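Local coordinates for protein post-proline cleaving enzyme (Rickettsia typhi, PDB 4HVT) that probably acts as a serine-type oligopeptidase of the prolyl oligopeptidase family, cutting peptides after proline, at residues 349-354 / 489-494; 363-368 / 372-377; 388-393 / 424-429. All blocks are in the same frame, centred on the assembly; numbering follows the deposited sequence.

Contact 1: 349-354 / 489-494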
loop_
_atom_site.group_PDB
_atom_site.type_symbol
_atom_site.label_atom_id
_atom_site.label_comp_id
_atom_site.label_asym_id
_atom_site.label_seq_id
_atom_site.Cartn_x
_atom_site.Cartn_y
_atom_site.Cartn_z
ATOM N N ASN A 349 22.176 -2.388 -9.715
ATOM C CA ASN A 349 21.077 -1.427 -9.676
ATOM C C ASN A 349 19.688 -2.083 -9.865
ATOM O O ASN A 349 18.694 -1.382 -10.035
ATOM C CB ASN A 349 21.274 -0.376 -10.736
ATOM C CG ASN A 349 22.494 0.477 -10.478
ATOM O OD1 ASN A 349 22.931 0.607 -9.328
ATOM N ND2 ASN A 349 23.016 1.071 -11.543
ATOM N N GLU A 350 19.638 -3.401 -9.865
ATOM C CA GLU A 350 18.375 -4.121 -10.144
ATOM C C GLU A 350 17.666 -4.567 -8.879
ATOM O O GLU A 350 18.313 -4.874 -7.830
ATOM C CB GLU A 350 18.583 -5.365 -11.025
ATOM C CG GLU A 350 18.992 -5.064 -12.475
ATOM C CD GLU A 350 19.077 -6.369 -13.240
ATOM O OE1 GLU A 350 20.124 -7.045 -13.176
ATOM O OE2 GLU A 350 18.057 -6.754 -13.864
ATOM N N VAL A 351 16.347 -4.634 -8.988
ATOM C CA VAL A 351 15.523 -5.199 -7.923
ATOM C C VAL A 351 14.299 -5.911 -8.523
ATOM O O VAL A 351 13.752 -5.484 -9.527
ATOM C CB VAL A 351 15.105 -4.134 -6.888
ATOM C CG1 VAL A 351 14.086 -3.135 -7.488
ATOM C CG2 VAL A 351 14.479 -4.783 -5.672
ATOM N N PHE A 352 13.886 -6.996 -7.888
ATOM C CA PHE A 352 12.627 -7.618 -8.187
ATOM C C PHE A 352 11.387 -6.780 -7.865
ATOM O O PHE A 352 11.307 -6.110 -6.814
ATOM C CB PHE A 352 12.558 -8.947 -7.413
ATOM C CG PHE A 352 11.240 -9.667 -7.560
ATOM C CD1 PHE A 352 10.992 -10.439 -8.682
ATOM C CD2 PHE A 352 10.265 -9.597 -6.575
ATOM C CE1 PHE A 352 9.780 -11.158 -8.799
ATOM C CE2 PHE A 352 9.082 -10.305 -6.670
ATOM C CZ PHE A 352 8.800 -11.046 -7.819
ATOM N N ASN A 353 10.391 -6.767 -8.756
ATOM C CA ASN A 353 9.141 -6.132 -8.478
ATOM C C ASN A 353 8.004 -7.153 -8.241
ATOM O O ASN A 353 7.513 -7.312 -7.098
ATOM C CB ASN A 353 8.795 -5.081 -9.532
ATOM C CG ASN A 353 7.583 -4.242 -9.179
ATOM O OD1 ASN A 353 7.117 -4.202 -8.029
ATOM N ND2 ASN A 353 7.036 -3.563 -10.198
ATOM N N PHE A 354 7.598 -7.846 -9.290
ATOM C CA PHE A 354 6.543 -8.830 -9.170
ATOM C C PHE A 354 6.606 -9.895 -10.250
ATOM O O PHE A 354 7.218 -9.701 -11.304
ATOM C CB PHE A 354 5.119 -8.203 -9.103
ATOM C CG PHE A 354 4.678 -7.475 -10.339
ATOM C CD1 PHE A 354 4.223 -8.197 -11.443
ATOM C CD2 PHE A 354 4.698 -6.085 -10.394
ATOM C CE1 PHE A 354 3.794 -7.537 -12.600
ATOM C CE2 PHE A 354 4.230 -5.415 -11.516
ATOM C CZ PHE A 354 3.798 -6.153 -12.629
ATOM N N GLN A 489 11.271 -1.908 3.147
ATOM C CA GLN A 489 11.691 -2.404 1.816
ATOM C C GLN A 489 10.675 -2.023 0.756
ATOM O O GLN A 489 10.594 -2.625 -0.350
ATOM C CB GLN A 489 11.977 -3.930 1.837
ATOM C CG GLN A 489 12.996 -4.337 0.793
ATOM C CD GLN A 489 13.339 -5.809 0.749
ATOM O OE1 GLN A 489 13.351 -6.452 1.788
ATOM N NE2 GLN A 489 13.631 -6.354 -0.464
ATOM N N VAL A 490 9.914 -0.967 1.006
ATOM C CA VAL A 490 8.952 -0.480 0.018
ATOM C C VAL A 490 9.657 0.257 -1.136
ATOM O O VAL A 490 10.450 1.175 -0.920
ATOM C CB VAL A 490 7.919 0.441 0.631
ATOM C CG1 VAL A 490 7.181 1.223 -0.467
ATOM C CG2 VAL A 490 7.035 -0.343 1.599
ATOM N N ILE A 491 9.350 -0.141 -2.373
ATOM C CA ILE A 491 9.892 0.554 -3.555
ATOM C C ILE A 491 9.003 1.741 -3.858
ATOM O O ILE A 491 7.836 1.541 -4.178
ATOM C CB ILE A 491 9.922 -0.375 -4.803
ATOM C CG1 ILE A 491 10.798 -1.619 -4.519
ATOM C CG2 ILE A 491 10.389 0.400 -6.021
ATOM C CD1 ILE A 491 10.693 -2.723 -5.565
ATOM N N ASN A 492 9.525 2.964 -3.730
ATOM C CA ASN A 492 8.730 4.185 -3.906
ATOM C C ASN A 492 8.848 4.705 -5.330
ATOM O O ASN A 492 9.603 5.611 -5.627
ATOM C CB ASN A 492 9.183 5.257 -2.897
ATOM C CG ASN A 492 8.080 6.232 -2.552
ATOM O OD1 ASN A 492 6.957 6.160 -3.083
ATOM N ND2 ASN A 492 8.382 7.158 -1.657
ATOM N N ALA A 493 8.136 4.038 -6.242
ATOM C CA ALA A 493 8.291 4.286 -7.667
ATOM C C ALA A 493 7.583 5.570 -8.137
ATOM O O ALA A 493 6.499 5.899 -7.617
ATOM C CB ALA A 493 7.798 3.104 -8.452
ATOM N N PRO A 494 8.188 6.265 -9.088
ATOM C CA PRO A 494 7.632 7.546 -9.625
ATOM C C PRO A 494 6.414 7.381 -10.616
ATOM O O PRO A 494 6.557 7.577 -11.820
ATOM C CB PRO A 494 8.822 8.180 -10.322
ATOM C CG PRO A 494 9.683 7.066 -10.704
ATOM C CD PRO A 494 9.539 6.046 -9.585
#

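Contact 2: 363-368 / 372-377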
loop_
_atom_site.group_PDB
_atom_site.type_symbol
_atom_site.label_atom_id
_atom_site.label_comp_id
_atom_site.label_asym_id
_atom_site.label_seq_id
_atom_site.Cartn_x
_atom_site.Cartn_y
_atom_site.Cartn_z
ATOM N N PHE A 363 5.163 -13.358 -16.434
ATOM C CA PHE A 363 5.741 -12.041 -16.562
ATOM C C PHE A 363 6.571 -11.737 -15.320
ATOM O O PHE A 363 6.083 -11.895 -14.180
ATOM C CB PHE A 363 4.612 -10.988 -16.596
ATOM C CG PHE A 363 3.872 -10.933 -17.904
ATOM C CD1 PHE A 363 3.056 -11.981 -18.350
ATOM C CD2 PHE A 363 3.911 -9.786 -18.649
ATOM C CE1 PHE A 363 2.339 -11.877 -19.526
ATOM C CE2 PHE A 363 3.230 -9.709 -19.843
ATOM C CZ PHE A 363 2.440 -10.698 -20.271
ATOM N N LEU A 364 7.824 -11.366 -15.539
ATOM C CA LEU A 364 8.731 -11.018 -14.503
ATOM C C LEU A 364 9.003 -9.538 -14.668
ATOM O O LEU A 364 9.663 -9.119 -15.616
ATOM C CB LEU A 364 10.029 -11.799 -14.622
ATOM C CG LEU A 364 11.235 -11.325 -13.788
ATOM C CD1 LEU A 364 10.937 -11.305 -12.295
ATOM C CD2 LEU A 364 12.500 -12.013 -14.147
ATOM N N ALA A 365 8.509 -8.787 -13.698
ATOM C CA ALA A 365 8.665 -7.352 -13.663
ATOM C C ALA A 365 9.738 -7.000 -12.648
ATOM O O ALA A 365 9.729 -7.478 -11.495
ATOM C CB ALA A 365 7.352 -6.678 -13.355
ATOM N N THR A 366 10.688 -6.186 -13.056
ATOM C CA THR A 366 11.790 -5.701 -12.211
ATOM C C THR A 366 11.980 -4.189 -12.377
ATOM O O THR A 366 11.292 -3.557 -13.161
ATOM C CB THR A 366 13.134 -6.391 -12.557
ATOM O OG1 THR A 366 13.550 -6.114 -13.933
ATOM C CG2 THR A 366 13.015 -7.919 -12.406
ATOM N N TYR A 367 12.898 -3.602 -11.607
ATOM C CA TYR A 367 13.437 -2.274 -11.879
ATOM C C TYR A 367 14.948 -2.368 -12.047
ATOM O O TYR A 367 15.634 -3.165 -11.397
ATOM C CB TYR A 367 13.159 -1.286 -10.760
ATOM C CG TYR A 367 11.693 -0.978 -10.514
ATOM C CD1 TYR A 367 11.018 -0.012 -11.287
ATOM C CD2 TYR A 367 10.963 -1.656 -9.547
ATOM C CE1 TYR A 367 9.693 0.256 -11.058
ATOM C CE2 TYR A 367 9.627 -1.380 -9.339
ATOM C CZ TYR A 367 9.003 -0.416 -10.098
ATOM O OH TYR A 367 7.656 -0.150 -9.879
ATOM N N ASP A 368 15.453 -1.561 -12.949
ATOM C CA ASP A 368 16.876 -1.309 -13.096
ATOM C C ASP A 368 17.062 0.201 -12.901
ATOM O O ASP A 368 16.594 0.993 -13.730
ATOM C CB ASP A 368 17.299 -1.705 -14.516
ATOM C CG ASP A 368 18.762 -1.465 -14.785
ATOM O OD1 ASP A 368 19.469 -1.036 -13.854
ATOM O OD2 ASP A 368 19.236 -1.745 -15.942
ATOM N N ALA A 372 11.226 0.552 -14.791
ATOM C CA ALA A 372 10.615 -0.769 -14.985
ATOM C C ALA A 372 11.170 -1.516 -16.214
ATOM O O ALA A 372 11.406 -0.914 -17.283
ATOM C CB ALA A 372 9.098 -0.684 -15.097
ATOM N N LYS A 373 11.368 -2.804 -16.001
ATOM C CA LYS A 373 11.819 -3.744 -17.044
ATOM C C LYS A 373 10.992 -4.996 -16.896
ATOM O O LYS A 373 10.758 -5.462 -15.771
ATOM C CB LYS A 373 13.290 -4.081 -16.846
ATOM C CG LYS A 373 14.217 -2.858 -16.846
ATOM C CD LYS A 373 14.279 -2.132 -18.207
ATOM C CE LYS A 373 14.967 -0.777 -18.089
ATOM N NZ LYS A 373 15.116 -0.025 -19.370
ATOM N N VAL A 374 10.611 -5.581 -18.026
ATOM C CA VAL A 374 9.767 -6.759 -18.034
ATOM C C VAL A 374 10.242 -7.791 -19.072
ATOM O O VAL A 374 10.614 -7.455 -20.185
ATOM C CB VAL A 374 8.305 -6.350 -18.379
ATOM C CG1 VAL A 374 7.350 -7.537 -18.371
ATOM C CG2 VAL A 374 7.791 -5.319 -17.407
ATOM N N VAL A 375 10.170 -9.056 -18.697
ATOM C CA VAL A 375 10.379 -10.184 -19.597
ATOM C C VAL A 375 9.246 -11.189 -19.359
ATOM O O VAL A 375 8.583 -11.170 -18.355
ATOM C CB VAL A 375 11.718 -10.957 -19.365
ATOM C CG1 VAL A 375 12.917 -10.076 -19.606
ATOM C CG2 VAL A 375 11.779 -11.619 -17.991
ATOM N N THR A 376 9.007 -11.996 -20.392
ATOM C CA THR A 376 8.090 -13.116 -20.332
ATOM C C THR A 376 8.811 -14.405 -20.660
ATOM O O THR A 376 9.758 -14.444 -21.423
ATOM C CB THR A 376 6.833 -12.972 -21.248
ATOM O OG1 THR A 376 7.193 -13.057 -22.631
ATOM C CG2 THR A 376 6.102 -11.661 -20.999
ATOM N N PHE A 377 8.302 -15.509 -20.074
ATOM C CA PHE A 377 8.806 -16.859 -20.364
ATOM C C PHE A 377 7.731 -17.867 -20.031
ATOM O O PHE A 377 6.643 -17.490 -19.586
ATOM C CB PHE A 377 10.101 -17.222 -19.591
ATOM C CG PHE A 377 10.003 -17.012 -18.137
ATOM C CD1 PHE A 377 10.248 -15.740 -17.574
ATOM C CD2 PHE A 377 9.707 -18.062 -17.311
ATOM C CE1 PHE A 377 10.163 -15.556 -16.206
ATOM C CE2 PHE A 377 9.593 -17.882 -15.957
ATOM C CZ PHE A 377 9.845 -16.614 -15.389
HETATM O O HOH W 1 12.776 -7.999 -15.819
#

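Contact 3: 388-393 / 424-429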
loop_
_atom_site.group_PDB
_atom_site.type_symbol
_atom_site.label_atom_id
_atom_site.label_comp_id
_atom_site.label_asym_id
_atom_site.label_seq_id
_atom_site.Cartn_x
_atom_site.Cartn_y
_atom_site.Cartn_z
ATOM N N VAL A 388 11.835 -13.511 -23.085
ATOM C CA VAL A 388 11.701 -12.545 -24.202
ATOM C C VAL A 388 11.467 -11.165 -23.553
ATOM O O VAL A 388 10.566 -11.008 -22.709
ATOM C CB VAL A 388 10.511 -12.908 -25.116
ATOM C CG1 VAL A 388 10.356 -11.863 -26.254
ATOM C CG2 VAL A 388 10.686 -14.272 -25.729
ATOM N N VAL A 389 12.270 -10.175 -23.939
ATOM C CA VAL A 389 12.088 -8.830 -23.425
ATOM C C VAL A 389 10.757 -8.244 -23.915
ATOM O O VAL A 389 10.463 -8.278 -25.127
ATOM C CB VAL A 389 13.262 -7.890 -23.853
ATOM C CG1 VAL A 389 12.922 -6.470 -23.558
ATOM C CG2 VAL A 389 14.542 -8.299 -23.144
ATOM N N LEU A 390 9.995 -7.637 -23.002
ATOM C CA LEU A 390 8.814 -6.876 -23.393
ATOM C C LEU A 390 9.180 -5.389 -23.362
ATOM O O LEU A 390 9.346 -4.817 -22.272
ATOM C CB LEU A 390 7.661 -7.180 -22.464
ATOM C CG LEU A 390 6.315 -6.524 -22.788
ATOM C CD1 LEU A 390 5.801 -6.963 -24.151
ATOM C CD2 LEU A 390 5.316 -6.833 -21.708
ATOM N N LYS A 391 9.340 -4.792 -24.542
ATOM C CA LYS A 391 9.868 -3.423 -24.648
ATOM C C LYS A 391 8.781 -2.465 -24.160
ATOM O O LYS A 391 7.609 -2.613 -24.526
ATOM C CB LYS A 391 10.256 -3.154 -26.133
ATOM N N LEU A 392 9.120 -1.586 -23.243
ATOM C CA LEU A 392 8.158 -0.619 -22.710
ATOM C C LEU A 392 8.320 0.752 -23.399
ATOM O O LEU A 392 9.319 1.377 -23.188
ATOM C CB LEU A 392 8.397 -0.486 -21.214
ATOM C CG LEU A 392 8.241 -1.807 -20.432
ATOM C CD1 LEU A 392 8.359 -1.609 -18.945
ATOM C CD2 LEU A 392 6.952 -2.551 -20.752
ATOM N N PRO A 393 7.327 1.208 -24.164
ATOM C CA PRO A 393 7.571 2.421 -24.950
ATOM C C PRO A 393 7.309 3.718 -24.233
ATOM O O PRO A 393 6.721 4.656 -24.812
ATOM C CB PRO A 393 6.597 2.256 -26.121
ATOM C CG PRO A 393 5.413 1.613 -25.503
ATOM C CD PRO A 393 5.978 0.677 -24.429
ATOM N N TYR A 424 -3.014 -1.457 -22.062
ATOM C CA TYR A 424 -2.810 -2.342 -23.158
ATOM C C TYR A 424 -3.420 -3.705 -22.898
ATOM O O TYR A 424 -3.417 -4.147 -21.752
ATOM C CB TYR A 424 -1.332 -2.527 -23.443
ATOM C CG TYR A 424 -0.511 -1.307 -23.609
ATOM C CD1 TYR A 424 -0.082 -0.569 -22.512
ATOM C CD2 TYR A 424 -0.102 -0.880 -24.884
ATOM C CE1 TYR A 424 0.721 0.543 -22.689
ATOM C CE2 TYR A 424 0.673 0.211 -25.036
ATOM C CZ TYR A 424 1.060 0.947 -23.952
ATOM O OH TYR A 424 1.868 2.087 -24.128
ATOM N N LEU A 425 -3.967 -4.331 -23.946
ATOM C CA LEU A 425 -4.446 -5.670 -23.886
ATOM C C LEU A 425 -3.322 -6.583 -24.331
ATOM O O LEU A 425 -2.766 -6.442 -25.418
ATOM C CB LEU A 425 -5.624 -5.873 -24.801
ATOM C CG LEU A 425 -6.277 -7.258 -24.860
ATOM C CD1 LEU A 425 -6.938 -7.607 -23.516
ATOM C CD2 LEU A 425 -7.301 -7.276 -25.988
ATOM N N TRP A 426 -2.992 -7.551 -23.493
ATOM C CA TRP A 426 -2.113 -8.632 -23.918
ATOM C C TRP A 426 -2.968 -9.675 -24.594
ATOM O O TRP A 426 -3.812 -10.289 -23.971
ATOM C CB TRP A 426 -1.401 -9.225 -22.686
ATOM C CG TRP A 426 -0.485 -10.402 -22.959
ATOM C CD1 TRP A 426 -0.790 -11.733 -22.720
ATOM C CD2 TRP A 426 0.866 -10.385 -23.446
ATOM N NE1 TRP A 426 0.299 -12.530 -23.030
ATOM C CE2 TRP A 426 1.312 -11.745 -23.499
ATOM C CE3 TRP A 426 1.734 -9.374 -23.878
ATOM C CZ2 TRP A 426 2.613 -12.094 -23.892
ATOM C CZ3 TRP A 426 3.006 -9.714 -24.287
ATOM C CH2 TRP A 426 3.441 -11.083 -24.293
ATOM N N VAL A 427 -2.704 -9.890 -25.870
ATOM C CA VAL A 427 -3.515 -10.768 -26.699
ATOM C C VAL A 427 -2.878 -12.137 -26.799
ATOM O O VAL A 427 -1.724 -12.371 -26.391
ATOM C CB VAL A 427 -3.823 -10.163 -28.085
ATOM C CG1 VAL A 427 -4.641 -8.899 -27.881
ATOM C CG2 VAL A 427 -2.559 -9.869 -28.833
ATOM N N LYS A 428 -3.656 -13.058 -27.317
ATOM C CA LYS A 428 -3.278 -14.473 -27.256
ATOM C C LYS A 428 -2.096 -14.811 -28.138
ATOM O O LYS A 428 -1.460 -15.840 -27.908
ATOM C CB LYS A 428 -4.434 -15.401 -27.625
ATOM C CG LYS A 428 -5.822 -14.860 -27.327
ATOM C CD LYS A 428 -6.884 -15.706 -28.022
ATOM C CE LYS A 428 -6.847 -15.569 -29.533
ATOM N NZ LYS A 428 -7.526 -16.717 -30.185
ATOM N N THR A 429 -1.805 -13.962 -29.124
ATOM C CA THR A 429 -0.607 -14.052 -29.955
ATOM C C THR A 429 0.623 -13.375 -29.299
ATOM O O THR A 429 1.654 -13.138 -29.930
ATOM C CB THR A 429 -0.872 -13.410 -31.335
ATOM O OG1 THR A 429 -1.248 -12.038 -31.169
ATOM C CG2 THR A 429 -1.996 -14.162 -32.060
#

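Contact 1: 349-354 / 489-494
Two side-chain torsions bring Ile491 and Val351 together. In Ile491, CG1 stands anti to the carbonyl carbon (chi1 -59°) and the chain runs on extended through chi2 (169°), which extends CD1 toward strand 350-357. Val351 answers with CG1 held between its backbone N and carbonyl carbon (chi1 70°). The two side chains therefore meet tip to tip, Ile491 CD1 lying 3.9 Å from Val351 CG1. The same methyl also rests against the backbone of the next residue, 3.7 Å from Phe352 O, in plain van der Waals contact. One methyl thus touches both a side chain and a carbonyl, and Ile491 is the only residue of 489-494 within 4.5 Å of 349-354. The contact is narrow but buried. Around it, Ala493 packs on Tyr367 and Ile398, while Gln489 OE1 accepts a weak hydrogen bond from Arg307, so the loop also meets other parts of the propeller. Just beyond Phe352 the strand is irregular: Asn353 and Phe354 both face Ala365, a classic beta bulge. The principle illustrated is domain association through a projecting loop residue. Segment 489-494 lies between strand 480-483 and helix 498-505 of the alpha/beta-hydrolase part, and its isoleucine meets the first strand of a propeller blade, at the domain interface characteristic of the prolyl oligopeptidase fold.

Contact 2: 363-368 / 372-377
Phe363 to Tyr367 pair residue by residue with Thr376 to Ala372, and the backbone bonds set the frame of this antiparallel hairpin. Two hydrogen-bonded pairs, Leu364 with Val375 and Thr366 with Lys373, each exchange two N-H...O bonds. The bond from Leu364 N to Val375 O is nearly straight (2.9 Å, 174° at the hydrogen); its counterpart from Val375 N to Leu364 O measures 3.1 Å. In the second pair, Thr366 N lies 2.8 Å from Lys373 O. CA-H...O contacts fill in beside them, as from Val374 CA to Leu364 O at 3.4 Å.

Aromatic and aliphatic contacts come next. The methyl CG2 of Thr376 sits over the centre of the Phe363 ring, 3.6 Å from the centroid and 9° off its normal, a CH-pi contact between side chains running alongside each other. Near the turn, the Tyr367 ring packs through CE1 on Ala372 CB. On the opposite face of the sheet, Leu364 CB touches the edge of the Phe377 ring at CE1 and packs against Val375 CG2 at 3.8 Å. Asp368 CB lies 4.0 Å from Lys373 CG, a contact of aliphatic parts.

Polar side-chain contacts are fewer. With chi1 at 62°, Thr366 OG1 is turned toward the partner strand, where a water hydrogen-bonds to Thr366 OG1 (2.8 Å) and gives a weak bond to Lys373 O.

Both strands have further neighbours. Strand 350-357 pairs with the other edge of 362-368, away from 371-380; strand 388-390 pairs with 371-380, and Phe399 of strand 398-402, in the next blade, packs on Ala365, Ala372 and Val374.

Contact 3: 388-393 / 424-429
Leu390 and Trp426 bridge a wide separation, for their CA atoms are 11.1 Å apart and side chains alone make the join. Leu390 swings CG opposite its backbone N, sending the branched end out from the strand. Its second torsion (61°) keeps CD2 anti to CA and bends CD1 aside, and CD1 is the branch that touches. Trp426 makes the matching first choice, so that its indole extends from strand 422-426 toward segment 388-393, with the benzo ring leading. A second torsion of -102° sets the indole roughly crosswise to its own CA-CB bond and presents the CZ3 edge to the leucine. The methyl does not lie over the aromatic surface: CD1 comes up to the indole rim close to the ring plane, 3.9 Å from CZ3. The ring's faces therefore take no part in this pair, and Phe363 makes an edge-to-face contact with the same tryptophan.

A second, more exposed touch lies further along. Pro393 and Tyr424 approach from opposite directions, and the corner of the pyrrolidine ring, CG, meets the far end of the phenol at OH, 3.8 Å away. Tyr424 keeps CG beside its backbone N (chi1 -52°), which throws the whole ring across toward the proline. This is a van der Waals contact, with the rest of the tyrosine supported by Ile414, Leu432 and Ile434.

Both encounters thus join the segments through side chains alone, without backbone pairing between them. Strand 388-390 belongs to one sheet and strand 422-426 to the following one, and apolar and aromatic side chains packed between the facing sheets are characteristic of adjacent blades in a beta-propeller.

Overall arrangement
Followed from the N terminus, the chain enters strand 350-357, where contact 1 opens, then turns back through 362-368 and 371-380. Contact 2 closes this short hairpin at once. Contacts 1 and 2 meet where strand 350-357 pairs with 362-368. Strand 388-390 joins the same sheet and opens contact 3, which is completed by strand 422-426 of the next blade. Contacts 2 and 3 follow in series, their centres about 11 Å apart, and they touch through the pairing of strands 371-380 and 388-390. Both nest inside the much longer loop that contact 1 closes at 489-494. Together they illustrate three levels of organisation: strand to strand, blade to blade and propeller to hydrolase domain.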